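Local atomic coordinates of MUTM (fpg) protein (Thermus thermophilus, PDB entry 1EE8), a protein that belongs to the MutM (Fpg) protein family, with an N-terminal beta-rich domain, a helical H2TH domain and a C-terminal zinc finger. Residues T9-R23 with E40-L54. Sequence-based numbering, arbitrary orientation.
Sequences TRRRLRPLVLGQTLR and EGRRILEVDRRGKFL
Arg14 reaches from helix 9-17 to the carboxylate of Glu46 on strand 42-50. The two flat groups are nearly coplanar, 18° apart. Arg14 NH1 lies 3.0 Å from Glu46 OE2 in a salt bridge, and makes a weak hydrogen bond to OE1. Glu46 OE1 also accepts the N-H of Val47 through its anti lone pair, which restrains the carboxylate. Arg10 NH2 lies 3.4 Å above the centre of the Arg14 guanidinium plane, on the same helix. Glu7 forms a salt bridge with Arg10, which probably eases this pairing. With CG anti to the backbone N (chi1 166°) and an extended chain, Arg10 lays CG and CD along Val47 O, and NE adds a weak, bent bond.

Arg14 CG lies 3.7 Å from Val47 CB, the two side chains running in opposite directions. Val17 CG2 meets Val47 CG2 at 3.7 Å, crossing at about a right angle, and Val17 CB rests on Ile44 CD1. Leu54 CD2 touches Thr9 CG2.

A type II turn, Val17 to Gln20, leads into the strand. Gly19 N donates to Ile44 O at 2.7 Å. Arg43 NH1 bonds in its guanidinium plane to Gly19 O. Thr21 OG1 lies 3.1 Å above one face of that guanidinium, toward its rim, without bonding; its main polar partner is Glu89. Leu22 O takes the N-H of Gly41 and, weakly, that of Arg42: a G1 beta bulge.

The 9-17 part of helix 3-17 runs antiparallel to strand 42-50, their axes 8.4 Å apart. In the sheet, strand 21-26 lies between 42-50 and 82-88, and strand 53-58 borders the other edge of 42-50.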
loop_
_atom_site.group_PDB
_atom_site.type_symbol
_atom_site.label_atom_id
_atom_site.label_comp_id
_atom_site.label_asym_id
_atom_site.label_seq_id
_atom_site.Cartn_x
_atom_site.Cartn_y
_atom_site.Cartn_z
ATOM N N THR A 9 -16.267 -11.430 -17.739
ATOM C CA THR A 9 -14.860 -11.152 -17.502
ATOM C C THR A 9 -14.383 -11.993 -16.314
ATOM O O THR A 9 -13.323 -12.627 -16.368
ATOM C CB THR A 9 -14.652 -9.648 -17.221
ATOM O OG1 THR A 9 -14.969 -8.901 -18.407
ATOM C CG2 THR A 9 -13.215 -9.364 -16.811
ATOM N N ARG A 10 -15.185 -12.014 -15.252
ATOM C CA ARG A 10 -14.861 -12.788 -14.058
ATOM C C ARG A 10 -14.660 -14.253 -14.426
ATOM O O ARG A 10 -13.629 -14.842 -14.122
ATOM C CB ARG A 10 -15.988 -12.665 -13.024
ATOM C CG ARG A 10 -15.929 -13.688 -11.895
ATOM C CD ARG A 10 -17.038 -13.479 -10.865
ATOM N NE ARG A 10 -17.010 -14.507 -9.823
ATOM C CZ ARG A 10 -17.607 -15.691 -9.918
ATOM N NH1 ARG A 10 -18.304 -16.007 -11.006
ATOM N NH2 ARG A 10 -17.479 -16.578 -8.938
ATOM N N ARG A 11 -15.650 -14.837 -15.091
ATOM C CA ARG A 11 -15.575 -16.238 -15.496
ATOM C C ARG A 11 -14.409 -16.535 -16.429
ATOM O O ARG A 11 -13.775 -17.580 -16.312
ATOM C CB ARG A 11 -16.895 -16.666 -16.143
ATOM C CG ARG A 11 -18.070 -16.558 -15.176
ATOM C CD ARG A 11 -19.393 -16.974 -15.791
ATOM N NE ARG A 11 -20.455 -16.890 -14.790
ATOM C CZ ARG A 11 -21.655 -17.445 -14.917
ATOM N NH1 ARG A 11 -21.962 -18.129 -16.008
ATOM N NH2 ARG A 11 -22.544 -17.316 -13.945
ATOM N N ARG A 12 -14.105 -15.622 -17.345
ATOM C CA ARG A 12 -12.998 -15.847 -18.266
ATOM C C ARG A 12 -11.637 -15.756 -17.582
ATOM O O ARG A 12 -10.731 -16.528 -17.882
ATOM C CB ARG A 12 -13.041 -14.846 -19.420
ATOM C CG ARG A 12 -14.247 -14.998 -20.323
ATOM C CD ARG A 12 -14.267 -16.365 -20.994
ATOM N NE ARG A 12 -15.363 -16.469 -21.951
ATOM C CZ ARG A 12 -15.524 -17.479 -22.799
ATOM N NH1 ARG A 12 -14.655 -18.481 -22.810
ATOM N NH2 ARG A 12 -16.550 -17.481 -23.644
ATOM N N LEU A 13 -11.498 -14.815 -16.659
ATOM C CA LEU A 13 -10.230 -14.636 -15.968
ATOM C C LEU A 13 -9.918 -15.654 -14.876
ATOM O O LEU A 13 -8.763 -16.022 -14.701
ATOM C CB LEU A 13 -10.142 -13.226 -15.365
ATOM C CG LEU A 13 -10.097 -12.015 -16.296
ATOM C CD1 LEU A 13 -9.949 -10.749 -15.457
ATOM C CD2 LEU A 13 -8.945 -12.139 -17.278
ATOM N N ARG A 14 -10.928 -16.111 -14.142
ATOM C CA ARG A 14 -10.669 -17.044 -13.047
ATOM C C ARG A 14 -9.788 -18.242 -13.377
ATOM O O ARG A 14 -8.854 -18.539 -12.634
ATOM C CB ARG A 14 -11.977 -17.509 -12.398
ATOM C CG ARG A 14 -12.650 -16.418 -11.573
ATOM C CD ARG A 14 -13.434 -16.994 -10.401
ATOM N NE ARG A 14 -14.406 -17.984 -10.839
ATOM C CZ ARG A 14 -15.056 -18.811 -10.028
ATOM N NH1 ARG A 14 -14.843 -18.780 -8.715
ATOM N NH2 ARG A 14 -15.927 -19.667 -10.538
ATOM N N PRO A 15 -10.054 -18.940 -14.492
ATOM C CA PRO A 15 -9.228 -20.101 -14.850
ATOM C C PRO A 15 -7.800 -19.693 -15.214
ATOM O O PRO A 15 -6.897 -20.530 -15.262
ATOM C CB PRO A 15 -9.948 -20.691 -16.064
ATOM C CG PRO A 15 -11.346 -20.140 -15.978
ATOM C CD PRO A 15 -11.137 -18.747 -15.468
ATOM N N LEU A 16 -7.606 -18.404 -15.474
ATOM C CA LEU A 16 -6.300 -17.893 -15.867
ATOM C C LEU A 16 -5.474 -17.252 -14.757
ATOM O O LEU A 16 -4.254 -17.172 -14.869
ATOM C CB LEU A 16 -6.462 -16.864 -16.995
ATOM C CG LEU A 16 -7.193 -17.289 -18.269
ATOM C CD1 LEU A 16 -7.353 -16.081 -19.198
ATOM C CD2 LEU A 16 -6.412 -18.406 -18.953
ATOM N N VAL A 17 -6.123 -16.801 -13.689
ATOM C CA VAL A 17 -5.402 -16.127 -12.619
ATOM C C VAL A 17 -5.470 -16.770 -11.242
ATOM O O VAL A 17 -4.641 -16.478 -10.384
ATOM C CB VAL A 17 -5.892 -14.679 -12.478
ATOM C CG1 VAL A 17 -5.903 -14.007 -13.838
ATOM C CG2 VAL A 17 -7.283 -14.658 -11.858
ATOM N N LEU A 18 -6.458 -17.629 -11.023
ATOM C CA LEU A 18 -6.616 -18.279 -9.730
ATOM C C LEU A 18 -5.312 -18.905 -9.238
ATOM O O LEU A 18 -4.670 -19.669 -9.954
ATOM C CB LEU A 18 -7.714 -19.342 -9.818
ATOM C CG LEU A 18 -9.009 -19.121 -9.029
ATOM C CD1 LEU A 18 -8.766 -19.442 -7.568
ATOM C CD2 LEU A 18 -9.499 -17.696 -9.195
ATOM N N GLY A 19 -4.912 -18.555 -8.019
ATOM C CA GLY A 19 -3.694 -19.114 -7.450
ATOM C C GLY A 19 -2.386 -18.511 -7.927
ATOM O O GLY A 19 -1.317 -18.882 -7.439
ATOM N N GLN A 20 -2.464 -17.584 -8.874
ATOM C CA GLN A 20 -1.275 -16.928 -9.414
ATOM C C GLN A 20 -0.824 -15.754 -8.547
ATOM O O GLN A 20 -1.642 -15.068 -7.930
ATOM C CB GLN A 20 -1.561 -16.405 -10.828
ATOM C CG GLN A 20 -1.801 -17.480 -11.870
ATOM C CD GLN A 20 -0.562 -17.772 -12.689
ATOM O OE1 GLN A 20 -0.098 -16.927 -13.465
ATOM N NE2 GLN A 20 -0.011 -18.970 -12.516
ATOM N N THR A 21 0.481 -15.518 -8.513
ATOM C CA THR A 21 1.012 -14.413 -7.746
ATOM C C THR A 21 0.917 -13.108 -8.540
ATOM O O THR A 21 1.432 -13.006 -9.656
ATOM C CB THR A 21 2.491 -14.639 -7.368
ATOM O OG1 THR A 21 2.593 -15.748 -6.465
ATOM C CG2 THR A 21 3.062 -13.395 -6.701
ATOM N N LEU A 22 0.229 -12.123 -7.980
ATOM C CA LEU A 22 0.140 -10.826 -8.638
ATOM C C LEU A 22 1.434 -10.120 -8.233
ATOM O O LEU A 22 1.525 -9.548 -7.141
ATOM C CB LEU A 22 -1.081 -10.048 -8.145
ATOM C CG LEU A 22 -1.143 -8.574 -8.569
ATOM C CD1 LEU A 22 -1.238 -8.462 -10.090
ATOM C CD2 LEU A 22 -2.343 -7.904 -7.907
ATOM N N ARG A 23 2.439 -10.186 -9.102
ATOM C CA ARG A 23 3.742 -9.580 -8.826
ATOM C C ARG A 23 3.710 -8.057 -8.799
ATOM O O ARG A 23 4.341 -7.424 -7.954
ATOM C CB ARG A 23 4.768 -10.045 -9.859
ATOM C CG ARG A 23 5.045 -11.544 -9.827
ATOM C CD ARG A 23 6.024 -11.942 -10.922
ATOM N NE ARG A 23 6.497 -13.316 -10.766
ATOM C CZ ARG A 23 7.197 -13.981 -11.684
ATOM N NH1 ARG A 23 7.509 -13.401 -12.838
ATOM N NH2 ARG A 23 7.586 -15.227 -11.446
ATOM N N GLU A 40 0.354 -5.708 -4.596
ATOM C CA GLU A 40 1.551 -6.347 -5.125
ATOM C C GLU A 40 2.219 -7.407 -4.251
ATOM O O GLU A 40 2.329 -7.267 -3.028
ATOM C CB GLU A 40 2.565 -5.273 -5.526
ATOM C CG GLU A 40 2.052 -4.380 -6.649
ATOM C CD GLU A 40 3.069 -3.341 -7.086
ATOM O OE1 GLU A 40 3.073 -2.983 -8.280
ATOM O OE2 GLU A 40 3.856 -2.877 -6.238
ATOM N N GLY A 41 2.650 -8.479 -4.910
ATOM C CA GLY A 41 3.313 -9.572 -4.232
ATOM C C GLY A 41 2.371 -10.444 -3.433
ATOM O O GLY A 41 2.732 -10.926 -2.371
ATOM N N ARG A 42 1.163 -10.647 -3.943
ATOM C CA ARG A 42 0.178 -11.465 -3.249
ATOM C C ARG A 42 -0.470 -12.411 -4.245
ATOM O O ARG A 42 -0.642 -12.070 -5.423
ATOM C CB ARG A 42 -0.908 -10.581 -2.624
ATOM C CG ARG A 42 -0.412 -9.572 -1.606
ATOM C CD ARG A 42 -1.552 -8.688 -1.161
ATOM N NE ARG A 42 -1.111 -7.608 -0.279
ATOM C CZ ARG A 42 -0.852 -7.741 1.020
ATOM N NH1 ARG A 42 -0.984 -8.908 1.626
ATOM N NH2 ARG A 42 -0.465 -6.689 1.715
ATOM N N ARG A 43 -0.836 -13.598 -3.786
ATOM C CA ARG A 43 -1.473 -14.549 -4.683
ATOM C C ARG A 43 -2.943 -14.214 -4.813
ATOM O O ARG A 43 -3.567 -13.727 -3.871
ATOM C CB ARG A 43 -1.297 -15.974 -4.172
ATOM C CG ARG A 43 0.122 -16.469 -4.330
ATOM C CD ARG A 43 0.317 -17.865 -3.777
ATOM N NE ARG A 43 1.719 -18.252 -3.886
ATOM C CZ ARG A 43 2.316 -18.611 -5.021
ATOM N NH1 ARG A 43 1.627 -18.646 -6.158
ATOM N NH2 ARG A 43 3.611 -18.911 -5.022
ATOM N N ILE A 44 -3.480 -14.444 -6.003
ATOM C CA ILE A 44 -4.881 -14.177 -6.271
ATOM C C ILE A 44 -5.674 -15.400 -5.823
ATOM O O ILE A 44 -5.528 -16.480 -6.391
ATOM C CB ILE A 44 -5.108 -13.931 -7.775
ATOM C CG1 ILE A 44 -4.302 -12.700 -8.214
ATOM C CG2 ILE A 44 -6.599 -13.756 -8.061
ATOM C CD1 ILE A 44 -4.419 -12.374 -9.686
ATOM N N LEU A 45 -6.507 -15.217 -4.806
ATOM C CA LEU A 45 -7.316 -16.302 -4.263
ATOM C C LEU A 45 -8.694 -16.426 -4.901
ATOM O O LEU A 45 -9.290 -17.501 -4.903
ATOM C CB LEU A 45 -7.466 -16.120 -2.757
ATOM C CG LEU A 45 -6.128 -15.981 -2.021
ATOM C CD1 LEU A 45 -6.374 -15.884 -0.523
ATOM C CD2 LEU A 45 -5.239 -17.172 -2.347
ATOM N N GLU A 46 -9.208 -15.322 -5.434
ATOM C CA GLU A 46 -10.514 -15.333 -6.078
ATOM C C GLU A 46 -10.759 -14.054 -6.850
ATOM O O GLU A 46 -10.081 -13.046 -6.637
ATOM C CB GLU A 46 -11.626 -15.489 -5.041
ATOM C CG GLU A 46 -12.172 -16.894 -4.902
ATOM C CD GLU A 46 -13.031 -17.335 -6.079
ATOM O OE1 GLU A 46 -13.062 -16.632 -7.119
ATOM O OE2 GLU A 46 -13.674 -18.402 -5.960
ATOM N N VAL A 47 -11.730 -14.114 -7.756
ATOM C CA VAL A 47 -12.131 -12.959 -8.549
ATOM C C VAL A 47 -13.644 -12.899 -8.378
ATOM O O VAL A 47 -14.377 -13.697 -8.962
ATOM C CB VAL A 47 -11.786 -13.127 -10.046
ATOM C CG1 VAL A 47 -12.181 -11.865 -10.821
ATOM C CG2 VAL A 47 -10.301 -13.397 -10.215
ATOM N N ASP A 48 -14.104 -11.980 -7.536
ATOM C CA ASP A 48 -15.531 -11.838 -7.286
ATOM C C ASP A 48 -16.117 -10.667 -8.063
ATOM O O ASP A 48 -15.391 -9.850 -8.636
ATOM C CB ASP A 48 -15.801 -11.623 -5.795
ATOM C CG ASP A 48 -15.293 -12.763 -4.933
ATOM O OD1 ASP A 48 -15.489 -13.937 -5.309
ATOM O OD2 ASP A 48 -14.703 -12.479 -3.870
ATOM N N ARG A 49 -17.439 -10.606 -8.083
ATOM C CA ARG A 49 -18.149 -9.531 -8.752
ATOM C C ARG A 49 -19.296 -9.102 -7.869
ATOM O O ARG A 49 -20.053 -9.930 -7.362
ATOM C CB ARG A 49 -18.723 -9.976 -10.101
ATOM C CG ARG A 49 -19.551 -8.875 -10.783
ATOM C CD ARG A 49 -20.352 -9.400 -11.972
ATOM N NE ARG A 49 -21.345 -10.395 -11.562
ATOM C CZ ARG A 49 -22.409 -10.125 -10.814
ATOM N NH1 ARG A 49 -23.252 -11.094 -10.485
ATOM N NH2 ARG A 49 -22.640 -8.890 -10.400
ATOM N N ARG A 50 -19.407 -7.801 -7.670
ATOM C CA ARG A 50 -20.486 -7.235 -6.889
ATOM C C ARG A 50 -20.969 -6.131 -7.815
ATOM O O ARG A 50 -20.216 -5.205 -8.129
ATOM C CB ARG A 50 -19.963 -6.648 -5.579
ATOM C CG ARG A 50 -21.059 -6.212 -4.626
ATOM C CD ARG A 50 -21.738 -7.402 -3.971
ATOM N NE ARG A 50 -22.810 -6.988 -3.065
ATOM C CZ ARG A 50 -24.049 -6.687 -3.446
ATOM N NH1 ARG A 50 -24.393 -6.753 -4.726
ATOM N NH2 ARG A 50 -24.946 -6.314 -2.542
ATOM N N GLY A 51 -22.210 -6.246 -8.271
ATOM C CA GLY A 51 -22.741 -5.255 -9.189
ATOM C C GLY A 51 -21.869 -5.247 -10.432
ATOM O O GLY A 51 -21.669 -6.285 -11.075
ATOM N N LYS A 52 -21.333 -4.079 -10.758
ATOM C CA LYS A 52 -20.469 -3.918 -11.923
ATOM C C LYS A 52 -19.003 -3.916 -11.529
ATOM O O LYS A 52 -18.136 -3.664 -12.363
ATOM C CB LYS A 52 -20.780 -2.605 -12.638
ATOM C CG LYS A 52 -22.183 -2.516 -13.180
ATOM C CD LYS A 52 -22.449 -1.151 -13.768
ATOM C CE LYS A 52 -23.900 -1.020 -14.186
ATOM N NZ LYS A 52 -24.240 0.389 -14.517
ATOM N N PHE A 53 -18.720 -4.185 -10.260
ATOM C CA PHE A 53 -17.339 -4.196 -9.797
ATOM C C PHE A 53 -16.711 -5.569 -9.874
ATOM O O PHE A 53 -17.365 -6.588 -9.651
ATOM C CB PHE A 53 -17.223 -3.731 -8.342
ATOM C CG PHE A 53 -17.619 -2.306 -8.120
ATOM C CD1 PHE A 53 -18.916 -1.985 -7.733
ATOM C CD2 PHE A 53 -16.682 -1.281 -8.255
ATOM C CE1 PHE A 53 -19.272 -0.668 -7.478
ATOM C CE2 PHE A 53 -17.032 0.041 -8.004
ATOM C CZ PHE A 53 -18.322 0.347 -7.615
ATOM N N LEU A 54 -15.425 -5.576 -10.177
ATOM C CA LEU A 54 -14.659 -6.803 -10.247
ATOM C C LEU A 54 -13.732 -6.706 -9.036
ATOM O O LEU A 54 -13.104 -5.669 -8.816
ATOM C CB LEU A 54 -13.860 -6.818 -11.545
ATOM C CG LEU A 54 -13.440 -8.151 -12.151
ATOM C CD1 LEU A 54 -14.654 -9.050 -12.343
ATOM C CD2 LEU A 54 -12.743 -7.880 -13.482
#